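Local coordinates for CurF (PDB 2Q35), which catalyses, through its crotonase-fold ECH2 domain, a decarboxylation step in polyketide chain beta-branching in the cyanobacterium Lyngbya majuscula, at the interface of chains A and B. Numbering follows the deposited sequence. Chains: chain A/B, CurF.

The interface of chains A and B. Residues chain A 128, 133, 155-156; chain B 199-200, 203.
B:Leu203, on the long helix 197-230 of chain B, pushes its methyls, CD2 foremost, into an apolar socket of chain A formed by A:Ile155 and A:Tyr156 of helix 148-157 and A:Met128 of the short helix 127-130; A:Thr133, in the loop beyond, flanks the base of the side chain near CB. The leucine loses 60 Å² of surface to chain A, more than any other residue of the patch. Its CG stands anti to the backbone N (chi1 -179°), swinging the fork along its own helix towards A:Ile155 and A:Tyr156.

One CH-pi contact marks the aromatic side of the socket: methyl CD2 of B:Leu203 sits over the middle of one face of the A:Tyr156 ring, 3.9 Å from the centroid. B:Leu200, nearly one turn earlier, meets the same ring at its edge, its CD2 lying in the ring plane 3.9 Å from CD1 of A:Tyr156. The phenol is thus touched on a face and along its rim by two leucines of one helix.

Most other contacts are aliphatic or thioether packing. The branch methyl CG2 of A:Ile155 touches both ends of the B:Leu203 fork, reaching CD2 at 3.8 Å. A:Met128 bends at chi2 and chi3 (-76° and -82°), curling its terminal methyl CE towards the leucines, where it lies 3.8 Å from CD2 of B:Leu200 and also packs on CD2 of B:Leu203. Its sulfur SD rests 3.9 Å from CB of B:Ser199. Replacing A:Met128 with an alanine would probably leave the CD2 methyls of B:Leu200 and B:Leu203 and CB of B:Ser199 without their thioether cover, opening a gap between the leucines and helix 127-130.

At the far side a methyl rests against a backbone carbonyl: CG2 of A:Thr133 lies 3.8 Å from O of B:Ser199.

This knob-in-socket patch seats the C-terminal-half helix of one subunit against its neighbour, and probably contributes to holding together the trimer typical of crotonases.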
# COMPACT_ATOMS: atom_id res chain seq x y z
N MET A 128 -11.69 13.90 -14.91
CA MET A 128 -13.05 13.36 -15.05
C MET A 128 -14.15 14.38 -14.72
O MET A 128 -15.31 14.17 -15.09
CB MET A 128 -13.22 12.07 -14.25
CG MET A 128 -12.41 10.88 -14.82
SD MET A 128 -13.18 10.20 -16.31
CE MET A 128 -14.41 9.13 -15.58
N THR A 133 -10.70 11.05 -19.50
CA THR A 133 -9.80 10.23 -18.67
C THR A 133 -8.42 10.89 -18.53
O THR A 133 -8.08 11.79 -19.30
CB THR A 133 -9.65 8.82 -19.27
OG1 THR A 133 -9.22 8.95 -20.63
CG2 THR A 133 -11.00 8.09 -19.26
N ILE A 155 -9.64 9.96 -8.81
CA ILE A 155 -9.63 9.86 -10.29
C ILE A 155 -11.06 9.75 -10.83
O ILE A 155 -11.45 10.47 -11.75
CB ILE A 155 -8.75 8.67 -10.76
CG1 ILE A 155 -7.30 8.92 -10.36
CG2 ILE A 155 -8.83 8.49 -12.28
CD1 ILE A 155 -6.36 7.73 -10.63
N TYR A 156 -11.88 8.87 -10.25
CA TYR A 156 -13.26 8.75 -10.74
C TYR A 156 -14.11 10.00 -10.58
O TYR A 156 -14.91 10.30 -11.47
CB TYR A 156 -13.99 7.60 -10.06
CG TYR A 156 -13.86 6.24 -10.69
CD1 TYR A 156 -14.72 5.86 -11.73
CD2 TYR A 156 -12.94 5.32 -10.22
CE1 TYR A 156 -14.64 4.56 -12.32
CE2 TYR A 156 -12.86 4.03 -10.78
CZ TYR A 156 -13.71 3.66 -11.82
OH TYR A 156 -13.67 2.41 -12.39
N SER B 199 -16.59 7.42 -20.63
CA SER B 199 -15.38 7.69 -19.86
C SER B 199 -15.29 6.78 -18.64
O SER B 199 -14.20 6.31 -18.28
CB SER B 199 -15.34 9.16 -19.44
OG SER B 199 -15.24 10.02 -20.57
N LEU B 200 -16.43 6.54 -18.00
CA LEU B 200 -16.45 5.62 -16.84
C LEU B 200 -16.02 4.21 -17.24
O LEU B 200 -15.21 3.58 -16.54
CB LEU B 200 -17.83 5.60 -16.19
CG LEU B 200 -18.22 6.90 -15.47
CD1 LEU B 200 -19.72 6.80 -15.10
CD2 LEU B 200 -17.37 7.12 -14.25
N LEU B 203 -12.24 4.19 -18.17
CA LEU B 203 -11.41 4.33 -17.00
C LEU B 203 -11.38 3.04 -16.20
O LEU B 203 -10.32 2.61 -15.77
CB LEU B 203 -11.94 5.49 -16.11
CG LEU B 203 -11.10 5.74 -14.85
CD1 LEU B 203 -9.68 6.13 -15.20
CD2 LEU B 203 -11.79 6.86 -13.98